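Local coordinates for capsular polysaccharide biosynthesis protein (Burkholderia pseudomallei, PDB 4BQN), which probably acts as an acetyltransferase in capsular polysaccharide biosynthesis, binding coenzyme A in a pocket of its fold, at residues A44-E47 with Q48-H52; R73-K76 with Y77-V80; M207-I210 with A211-M215. The protein carries 1 engineered substitution. All blocks are in the same frame, centred on the assembly; numbering follows the deposited sequence.

All three contacts are local, and each lies within one continuous piece of chain. Contacts 1 and 2 touch: Lys76 of contact 2 reaches Glu46 and Asp50 of contact 1 through salt bridges, so the start of helix 46-56 is tied to the turn before helix 79-83. Contact 3 stands apart in helix 204-217, its centre about 27 Å from that of contact 1 and about 25 Å from that of contact 2. All are partly buried; contact 1 has the most exposed residues, three, and contact 3 none. Contact 1 closes a helix start with a capping box, contact 2 stacks a cation on a buried tyrosine, and contact 3 sets a charged pair opposite a buried face.

Contact 1: A44-E47 with Q48-H52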
ATOM      1  N   ALA A  44       2.433  -9.526 -14.035  1.00 12.57           N
ATOM      2  CA  ALA A  44       2.334 -10.824 -14.707  1.00 12.38           C
ATOM      3  C   ALA A  44       1.873 -10.653 -16.142  1.00 13.26           C
ATOM      4  O   ALA A  44       0.911  -9.936 -16.401  1.00 13.99           O
ATOM      5  CB  ALA A  44       1.366 -11.743 -13.971  1.00 14.56           C
ATOM      6  N   SER A  45       2.543 -11.325 -17.072  1.00 13.68           N
ATOM      7  CA  SER A  45       2.068 -11.341 -18.448  1.00 14.90           C
ATOM      8  C   SER A  45       0.996 -12.416 -18.600  1.00 15.32           C
ATOM      9  O   SER A  45       0.827 -13.278 -17.726  1.00 14.74           O
ATOM     10  CB  SER A  45       3.211 -11.653 -19.399  1.00 15.06           C
ATOM     11  OG  SER A  45       3.596 -13.012 -19.223  1.00 16.06           O
ATOM     12  N   GLU A  46       0.283 -12.380 -19.718  1.00 14.45           N
ATOM     13  CA  GLU A  46      -0.714 -13.399 -19.975  1.00 13.96           C
ATOM     14  C   GLU A  46      -0.096 -14.780 -20.067  1.00 14.50           C
ATOM     15  O   GLU A  46      -0.652 -15.745 -19.540  1.00 15.86           O
ATOM     16  CB  GLU A  46      -1.513 -13.066 -21.219  1.00 16.69           C
ATOM     17  CG  GLU A  46      -2.759 -13.914 -21.361  1.00 15.24           C
ATOM     18  CD  GLU A  46      -3.619 -13.482 -22.527  1.00 17.46           C
ATOM     19  OE1 GLU A  46      -3.270 -12.486 -23.215  1.00 21.31           O
ATOM     20  OE2 GLU A  46      -4.652 -14.136 -22.744  1.00 16.95           O
ATOM     21  N   GLU A  47       1.069 -14.867 -20.705  1.00 14.40           N
ATOM     22  CA  GLU A  47       1.753 -16.140 -20.824  0.60 16.38           C
ATOM     23  C   GLU A  47       2.116 -16.662 -19.429  1.00 15.44           C
ATOM     24  O   GLU A  47       1.937 -17.848 -19.134  1.00 15.91           O
ATOM     25  CB  GLU A  47       2.992 -15.998 -21.714  0.60 17.88           C
ATOM     26  CG  GLU A  47       2.684 -15.811 -23.199  0.60 21.03           C
ATOM     27  CD  GLU A  47       2.057 -14.464 -23.541  0.60 25.15           C
ATOM     28  OE1 GLU A  47       2.353 -13.454 -22.862  0.60 23.37           O
ATOM     29  OE2 GLU A  47       1.267 -14.413 -24.510  0.60 33.73           O
ATOM     30  N   GLN A  48       2.588 -15.773 -18.562  1.00 14.56           N
ATOM     31  CA  GLN A  48       2.963 -16.175 -17.201  1.00 14.49           C
ATOM     32  C   GLN A  48       1.764 -16.627 -16.385  1.00 14.08           C
ATOM     33  O   GLN A  48       1.814 -17.665 -15.713  1.00 14.77           O
ATOM     34  CB  GLN A  48       3.695 -15.055 -16.473  1.00 15.80           C
ATOM     35  CG  GLN A  48       5.098 -14.846 -17.014  1.00 17.08           C
ATOM     36  CD  GLN A  48       5.728 -13.547 -16.578  1.00 15.62           C
ATOM     37  OE1 GLN A  48       5.054 -12.611 -16.162  1.00 16.64           O
ATOM     38  NE2 GLN A  48       7.046 -13.474 -16.706  1.00 20.77           N
ATOM     39  N   ILE A  49       0.687 -15.854 -16.442  1.00 13.24           N
ATOM     40  CA  ILE A  49      -0.490 -16.195 -15.645  1.00 13.61           C
ATOM     41  C   ILE A  49      -1.159 -17.486 -16.123  1.00 13.92           C
ATOM     42  O   ILE A  49      -1.660 -18.282 -15.301  1.00 15.44           O
ATOM     43  CB  ILE A  49      -1.469 -15.001 -15.491  1.00 14.80           C
ATOM     44  CG1 ILE A  49      -2.178 -15.078 -14.136  1.00 14.71           C
ATOM     45  CG2 ILE A  49      -2.451 -14.909 -16.654  1.00 15.29           C
ATOM     46  CD1 ILE A  49      -1.296 -14.706 -12.956  1.00 16.04           C
ATOM     47  N   ASP A  50      -1.138 -17.702 -17.446  1.00 15.03           N
ATOM     48  CA  ASP A  50      -1.617 -18.959 -18.033  1.00 15.60           C
ATOM     49  C   ASP A  50      -0.811 -20.142 -17.499  1.00 15.41           C
ATOM     50  O   ASP A  50      -1.382 -21.167 -17.102  1.00 17.85           O
ATOM     51  CB  ASP A  50      -1.486 -18.941 -19.560  1.00 17.52           C
ATOM     52  CG  ASP A  50      -2.573 -18.127 -20.258  1.00 17.40           C
ATOM     53  OD1 ASP A  50      -3.601 -17.749 -19.652  1.00 16.94           O
ATOM     54  OD2 ASP A  50      -2.393 -17.878 -21.470  1.00 21.52           O
ATOM     55  N   ARG A  51       0.514 -19.999 -17.474  1.00 17.17           N
ATOM     56  CA  ARG A  51       1.407 -21.059 -17.018  0.60 17.78           C
ATOM     57  C   ARG A  51       1.166 -21.362 -15.536  1.00 16.79           C
ATOM     58  O   ARG A  51       1.152 -22.521 -15.113  1.00 19.18           O
ATOM     59  CB  ARG A  51       2.855 -20.631 -17.257  0.60 19.78           C
ATOM     60  CG  ARG A  51       3.901 -21.717 -17.048  0.60 21.26           C
ATOM     61  CD  ARG A  51       5.287 -21.279 -17.525  0.60 26.44           C
ATOM     62  NE  ARG A  51       5.214 -20.197 -18.508  0.60 33.46           N
ATOM     63  CZ  ARG A  51       5.682 -18.963 -18.320  0.60 30.87           C
ATOM     64  NH1 ARG A  51       6.296 -18.638 -17.189  0.60 36.81           N
ATOM     65  NH2 ARG A  51       5.541 -18.052 -19.272  0.60 28.23           N
ATOM     66  N   HIS A  52       0.972 -20.310 -14.740  1.00 15.86           N
ATOM     67  CA  HIS A  52       0.744 -20.535 -13.323  1.00 15.06           C
ATOM     68  C   HIS A  52      -0.566 -21.264 -13.081  1.00 15.77           C
ATOM     69  O   HIS A  52      -0.625 -22.116 -12.202  1.00 18.09           O
ATOM     70  CB  HIS A  52       0.786 -19.234 -12.534  1.00 15.82           C
ATOM     71  CG  HIS A  52       2.156 -18.651 -12.437  1.00 14.61           C
ATOM     72  ND1 HIS A  52       3.252 -19.389 -12.038  1.00 16.53           N
ATOM     73  CD2 HIS A  52       2.609 -17.403 -12.692  1.00 15.18           C
ATOM     74  CE1 HIS A  52       4.325 -18.618 -12.058  1.00 17.48           C
ATOM     75  NE2 HIS A  52       3.960 -17.407 -12.449  1.00 17.33           N
TER
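Ser45 and Gln48 satisfy each other twice. The hydroxyl OG of Ser45 accepts from the backbone N of Gln48 at 3.0 Å, and the amide oxygen OE1 of Gln48 takes the N-H of Ser45 in return, also at 3.0 Å from Ser45 N and almost straight at 172°. The donor is tilted from the amide plane. In Gln48, CG lies beside the backbone N (chi1 -72°), 3.2 Å from Ser45 OG, and the extended chain beyond it carries the amide back to the residue before the helix. This is a capping box: Ser45 is the N-cap of helix 46-56, and the box occupies two N-H groups that regular helix bonding leaves without an acceptor. From there the ordinary pattern takes over: Ser45 O accepts from Ile49 N, Glu46 O from Asp50 N, and Glu47 O from Arg51 N. Next to the cap, Ala44 CB meets Ile49 CD1 at 4.1 Å, an apolar contact from the residue before the N-cap into the first turn. On another side of the turn the carboxylates of Glu46 and Asp50 come close, OE2 of Glu46 lying 4.6 Å from OD2 of Asp50 with the planes 65° apart. Their like charges are probably eased by Lys76, whose NZ forms salt bridges with both Glu46 OE2 and Asp50 OD1.

Contact 2: R73-K76 with Y77-V80; sequences RGEK and YSSV
The guanidinium of Arg73 lies flat over one face of the Tyr77 ring, a cation-pi stack with planes 24° apart and Arg73 CZ 3.9 Å from the ring centroid. The overlap is offset toward the phenolic rim: Arg73 NH1 sits 3.5 Å from Tyr77 CE1, and NH2 of Arg73 is 3.5 Å from Tyr77 CZ. Nearer the backbone, Arg73 CB rests 3.6 Å from Tyr77 CD2, so the arginine bears on the ring with both its ends. Its bend at chi3 (67°) folds the group over, and NH1 is then held by the carbonyls of Cys41 and Ala44. The ring is presented by a short 3-10 turn. Tyr77 N donates to Gly74 O at 3.2 Å, and Gly74 itself has a positive phi (121°), a backbone shape in which the carbonyl of Arg73 leaves no room for a side chain. One residue on, Glu75 O is gripped twice by Ser78, through its N at 3.0 Å and its OG at 2.7 Å. Ser78 is also the N-cap of the next helix, its OG making a weak bond to Phe81 N. The whole turn thus joins helix 70-73 to helix 79-83. Tyr77 packs on Glu46 and Ile49 of helix 46-56, while its carbonyl takes the hydroxyl of Tyr11, at the end of the parallel sheet's strand 6-11.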
ATOM      1  N   ARG A  73      -7.681  -6.448 -14.433  1.00 11.99           N
ATOM      2  CA  ARG A  73      -6.990  -6.764 -15.699  1.00 12.36           C
ATOM      3  C   ARG A  73      -7.668  -7.887 -16.472  1.00 13.66           C
ATOM      4  O   ARG A  73      -7.198  -8.284 -17.542  1.00 15.29           O
ATOM      5  CB  ARG A  73      -5.522  -7.138 -15.462  1.00 11.29           C
ATOM      6  CG  ARG A  73      -4.632  -5.950 -15.150  1.00 12.14           C
ATOM      7  CD  ARG A  73      -3.185  -6.382 -14.946  1.00 13.42           C
ATOM      8  NE  ARG A  73      -2.609  -6.874 -16.198  1.00 13.65           N
ATOM      9  CZ  ARG A  73      -1.546  -7.678 -16.293  1.00 11.59           C
ATOM     10  NH1 ARG A  73      -0.914  -8.105 -15.208  1.00 12.61           N
ATOM     11  NH2 ARG A  73      -1.098  -8.059 -17.489  1.00 14.18           N
ATOM     12  N   GLY A  74      -8.756  -8.422 -15.919  1.00 12.03           N
ATOM     13  CA  GLY A  74      -9.443  -9.559 -16.524  1.00 13.08           C
ATOM     14  C   GLY A  74      -9.509 -10.750 -15.589  1.00 10.83           C
ATOM     15  O   GLY A  74      -8.765 -10.838 -14.609  1.00 12.67           O
ATOM     16  N   GLU A  75     -10.388 -11.689 -15.918  1.00 12.28           N
ATOM     17  CA  GLU A  75     -10.571 -12.887 -15.109  1.00 12.65           C
ATOM     18  C   GLU A  75      -9.278 -13.630 -14.780  1.00 11.99           C
ATOM     19  O   GLU A  75      -9.139 -14.138 -13.666  1.00 12.95           O
ATOM     20  CB  GLU A  75     -11.543 -13.835 -15.808  1.00 14.98           C
ATOM     21  CG  GLU A  75     -11.906 -15.054 -14.969  1.00 15.69           C
ATOM     22  CD  GLU A  75     -12.881 -15.979 -15.651  1.00 19.80           C
ATOM     23  OE1 GLU A  75     -12.760 -16.182 -16.873  1.00 22.21           O
ATOM     24  OE2 GLU A  75     -13.758 -16.512 -14.945  1.00 21.52           O
ATOM     25  N   LYS A  76      -8.351 -13.714 -15.738  1.00 12.09           N
ATOM     26  CA  LYS A  76      -7.155 -14.550 -15.556  1.00 13.38           C
ATOM     27  C   LYS A  76      -6.289 -14.126 -14.371  1.00 11.10           C
ATOM     28  O   LYS A  76      -5.555 -14.948 -13.828  1.00 13.64           O
ATOM     29  CB  LYS A  76      -6.302 -14.575 -16.833  1.00 14.69           C
ATOM     30  CG  LYS A  76      -6.933 -15.309 -17.997  1.00 18.10           C
ATOM     31  CD  LYS A  76      -5.971 -15.340 -19.175  1.00 16.66           C
ATOM     32  CE  LYS A  76      -6.492 -16.234 -20.277  1.00 18.53           C
ATOM     33  NZ  LYS A  76      -5.435 -16.382 -21.303  1.00 18.61           N
ATOM     34  N   TYR A  77      -6.353 -12.838 -14.000  1.00 11.86           N
ATOM     35  CA  TYR A  77      -5.529 -12.284 -12.922  1.00 12.38           C
ATOM     36  C   TYR A  77      -6.299 -12.190 -11.611  1.00 11.98           C
ATOM     37  O   TYR A  77      -5.740 -11.787 -10.590  1.00 12.88           O
ATOM     38  CB  TYR A  77      -5.010 -10.897 -13.316  1.00 12.98           C
ATOM     39  CG  TYR A  77      -4.277 -10.918 -14.635  1.00 11.22           C
ATOM     40  CD1 TYR A  77      -2.928 -11.263 -14.695  1.00 12.82           C
ATOM     41  CD2 TYR A  77      -4.943 -10.635 -15.829  1.00 11.94           C
ATOM     42  CE1 TYR A  77      -2.258 -11.313 -15.901  1.00 14.43           C
ATOM     43  CE2 TYR A  77      -4.280 -10.688 -17.043  1.00 14.08           C
ATOM     44  CZ  TYR A  77      -2.933 -11.030 -17.067  1.00 14.07           C
ATOM     45  OH  TYR A  77      -2.246 -11.094 -18.257  1.00 15.49           O
ATOM     46  N   SER A  78      -7.584 -12.537 -11.641  1.00 12.01           N
ATOM     47  CA  SER A  78      -8.438 -12.384 -10.460  1.00 12.12           C
ATOM     48  C   SER A  78      -8.179 -13.475  -9.426  1.00 11.71           C
ATOM     49  O   SER A  78      -7.880 -14.631  -9.774  1.00 12.92           O
ATOM     50  CB  SER A  78      -9.912 -12.340 -10.857  1.00 12.86           C
ATOM     51  OG  SER A  78     -10.365 -13.618 -11.279  1.00 13.87           O
ATOM     52  N   SER A  79      -8.279 -13.113  -8.149  1.00 11.64           N
ATOM     53  CA  SER A  79      -8.016 -14.086  -7.095  1.00 11.71           C
ATOM     54  C   SER A  79      -9.010 -15.250  -7.097  1.00 12.62           C
ATOM     55  O   SER A  79      -8.622 -16.392  -6.860  1.00 13.50           O
ATOM     56  CB  SER A  79      -7.959 -13.405  -5.726  1.00 12.71           C
ATOM     57  OG  SER A  79      -9.110 -12.608  -5.486  1.00 13.29           O
ATOM     58  N   VAL A  80     -10.277 -14.967  -7.400  1.00 13.26           N
ATOM     59  CA  VAL A  80     -11.305 -16.014  -7.482  1.00 13.25           C
ATOM     60  C   VAL A  80     -10.906 -17.085  -8.507  1.00 12.91           C
ATOM     61  O   VAL A  80     -10.984 -18.281  -8.231  1.00 15.69           O
ATOM     62  CB  VAL A  80     -12.681 -15.409  -7.826  1.00 14.95           C
ATOM     63  CG1 VAL A  80     -13.629 -16.455  -8.402  1.00 18.93           C
ATOM     64  CG2 VAL A  80     -13.286 -14.769  -6.584  1.00 17.33           C
TER

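Contact 3: M207-I210 with A211-M215; sequences MREI and AARCM
Glu209 and Arg213, one helical turn apart, join through a single carboxylate oxygen: OE2 of Glu209 takes NH2 of Arg213 at 2.9 Å and NE of the same arginine at 3.1 Å. The oxygen lies in the guanidinium plane, at its edge, while the carboxylate is turned almost square to that plane, 82° away. NE is met by the anti lone pair of OE2, and NH2 comes from the same anti side but 30° out of the carboxylate plane. Both chains bend to arrive there. Glu209 turns at chi2 (66°), and Arg213 folds at chi2 as well, which carries its CG to within 3.3 Å of Glu209 O and turns the guanidinium back toward Glu209. Two bonds from the arginine fix the rotation of its flat end. Phe185 of helix 183-189 touches both partners, and Ile180 touches Arg213. This is the more open side of the helix, where Glu209, Ala212 and Arg213 are all partly exposed.

The tighter side is made by Met207, Ile210, Ala211 and Cys214, all buried. The Met207 side chain touches Ala18 and Met22 of helix 15-24, and Ala211 meets Met22 as well as Phe227. Within the helix, Ala211 CB sits 3.3 Å from Met207 O, and Cys214 SG stands 3.4 Å from Ile210 O. The i to i+4 backbone bonds run on without a break, from Ala211 N to Met207 O through to Cys214 N to Ile210 O. The whole is a regular amphipathic helix with an i to i+4 salt bridge on its partly exposed side, beside helix 183-189, and with Met207 and Ala211 of its buried side against helix 15-24, which follows directly on the coenzyme A-linked Cys14.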
ATOM      1  N   MET A 207       5.394  -5.406   7.610  1.00 10.31           N
ATOM      2  CA  MET A 207       5.578  -6.659   6.893  1.00 10.81           C
ATOM      3  C   MET A 207       5.831  -7.818   7.854  1.00 11.11           C
ATOM      4  O   MET A 207       5.317  -8.918   7.628  1.00 11.67           O
ATOM      5  CB  MET A 207       6.728  -6.544   5.880  1.00 12.18           C
ATOM      6  CG  MET A 207       6.411  -5.654   4.674  1.00 11.97           C
ATOM      7  SD  MET A 207       4.891  -6.043   3.782  1.00 12.45           S
ATOM      8  CE  MET A 207       5.160  -7.775   3.391  1.00 15.57           C
ATOM      9  N   ARG A 208       6.632  -7.595   8.898  1.00 10.96           N
ATOM     10  CA  ARG A 208       6.837  -8.642   9.905  1.00 12.37           C
ATOM     11  C   ARG A 208       5.514  -8.999  10.566  1.00 11.04           C
ATOM     12  O   ARG A 208       5.222 -10.177  10.798  1.00 12.04           O
ATOM     13  CB  ARG A 208       7.845  -8.222  10.956  1.00 11.71           C
ATOM     14  CG  ARG A 208       9.268  -8.145  10.429  1.00 13.67           C
ATOM     15  CD  ARG A 208      10.255  -8.017  11.574  1.00 13.78           C
ATOM     16  NE  ARG A 208      10.084  -6.806  12.370  1.00 13.59           N
ATOM     17  CZ  ARG A 208      10.720  -5.652  12.153  1.00 14.76           C
ATOM     18  NH1 ARG A 208      11.537  -5.506  11.106  1.00 15.92           N
ATOM     19  NH2 ARG A 208      10.511  -4.620  12.965  1.00 15.81           N
ATOM     20  N   GLU A 209       4.715  -7.985  10.892  1.00 10.78           N
ATOM     21  CA  GLU A 209       3.461  -8.243  11.594  1.00 11.69           C
ATOM     22  C   GLU A 209       2.507  -9.093  10.751  1.00 10.74           C
ATOM     23  O   GLU A 209       1.942 -10.078  11.248  1.00 11.51           O
ATOM     24  CB  GLU A 209       2.778  -6.943  12.046  1.00 11.48           C
ATOM     25  CG  GLU A 209       1.779  -7.180  13.167  1.00 11.43           C
ATOM     26  CD  GLU A 209       2.437  -7.652  14.458  1.00 12.80           C
ATOM     27  OE1 GLU A 209       3.586  -7.241  14.753  1.00 13.58           O
ATOM     28  OE2 GLU A 209       1.815  -8.452  15.188  1.00 14.86           O
ATOM     29  N   ILE A 210       2.324  -8.736   9.478  1.00 10.64           N
ATOM     30  CA  ILE A 210       1.413  -9.511   8.623  1.00 11.47           C
ATOM     31  C   ILE A 210       1.953 -10.924   8.380  1.00 11.18           C
ATOM     32  O   ILE A 210       1.183 -11.887   8.386  1.00 11.66           O
ATOM     33  CB  ILE A 210       1.043  -8.769   7.305  1.00 12.55           C
ATOM     34  CG1 ILE A 210      -0.104  -9.452   6.568  1.00 16.35           C
ATOM     35  CG2 ILE A 210       2.233  -8.616   6.385  1.00 13.55           C
ATOM     36  CD1 ILE A 210      -1.409  -9.369   7.298  1.00 19.37           C
ATOM     37  N   ALA A 211       3.269 -11.057   8.197  1.00 10.62           N
ATOM     38  CA  ALA A 211       3.878 -12.385   8.051  1.00 10.59           C
ATOM     39  C   ALA A 211       3.619 -13.229   9.312  1.00 11.16           C
ATOM     40  O   ALA A 211       3.312 -14.418   9.216  1.00 11.88           O
ATOM     41  CB  ALA A 211       5.365 -12.264   7.780  1.00 11.76           C
ATOM     42  N   ALA A 212       3.739 -12.621  10.491  1.00 11.71           N
ATOM     43  CA  ALA A 212       3.417 -13.317  11.736  1.00 11.23           C
ATOM     44  C   ALA A 212       1.968 -13.809  11.742  1.00 11.51           C
ATOM     45  O   ALA A 212       1.705 -14.957  12.136  1.00 12.93           O
ATOM     46  CB  ALA A 212       3.696 -12.422  12.933  1.00 12.27           C
ATOM     47  N   ARG A 213       1.023 -12.974  11.300  1.00 12.10           N
ATOM     48  CA  ARG A 213      -0.379 -13.392  11.278  1.00 11.80           C
ATOM     49  C   ARG A 213      -0.604 -14.528  10.292  1.00 10.52           C
ATOM     50  O   ARG A 213      -1.430 -15.399  10.540  1.00 13.00           O
ATOM     51  CB  ARG A 213      -1.336 -12.229  11.013  1.00 11.89           C
ATOM     52  CG  ARG A 213      -1.125 -10.972  11.862  1.00 12.45           C
ATOM     53  CD  ARG A 213      -0.965 -11.229  13.359  1.00 14.49           C
ATOM     54  NE  ARG A 213      -0.625  -9.986  14.058  1.00 14.37           N
ATOM     55  CZ  ARG A 213      -1.494  -9.036  14.411  1.00 13.89           C
ATOM     56  NH1 ARG A 213      -2.802  -9.170  14.158  1.00 14.33           N
ATOM     57  NH2 ARG A 213      -1.045  -7.944  15.037  1.00 13.42           N
ATOM     58  N   CYS A 214       0.131 -14.535   9.187  1.00 11.07           N
ATOM     59  CA  CYS A 214       0.066 -15.659   8.275  1.00 11.90           C
ATOM     60  C   CYS A 214       0.521 -16.940   8.971  1.00 12.65           C
ATOM     61  O   CYS A 214      -0.115 -17.981   8.840  1.00 13.06           O
ATOM     62  CB  CYS A 214       0.943 -15.413   7.052  1.00 12.84           C
ATOM     63  SG  CYS A 214       0.325 -14.142   5.945  1.00 13.39           S
ATOM     64  N   MET A 215       1.631 -16.865   9.704  1.00 11.67           N
ATOM     65  CA  MET A 215       2.126 -18.054  10.399  1.00 13.44           C
ATOM     66  C   MET A 215       1.144 -18.545  11.444  1.00 13.30           C
ATOM     67  O   MET A 215       0.977 -19.756  11.598  1.00 15.47           O
ATOM     68  CB  MET A 215       3.505 -17.813  11.006  1.00 13.25           C
ATOM     69  CG  MET A 215       4.610 -17.706   9.950  1.00 13.63           C
ATOM     70  SD  MET A 215       6.288 -17.669  10.605  1.00 15.10           S
ATOM     71  CE  MET A 215       6.337 -19.273  11.424  1.00 16.70           C
TER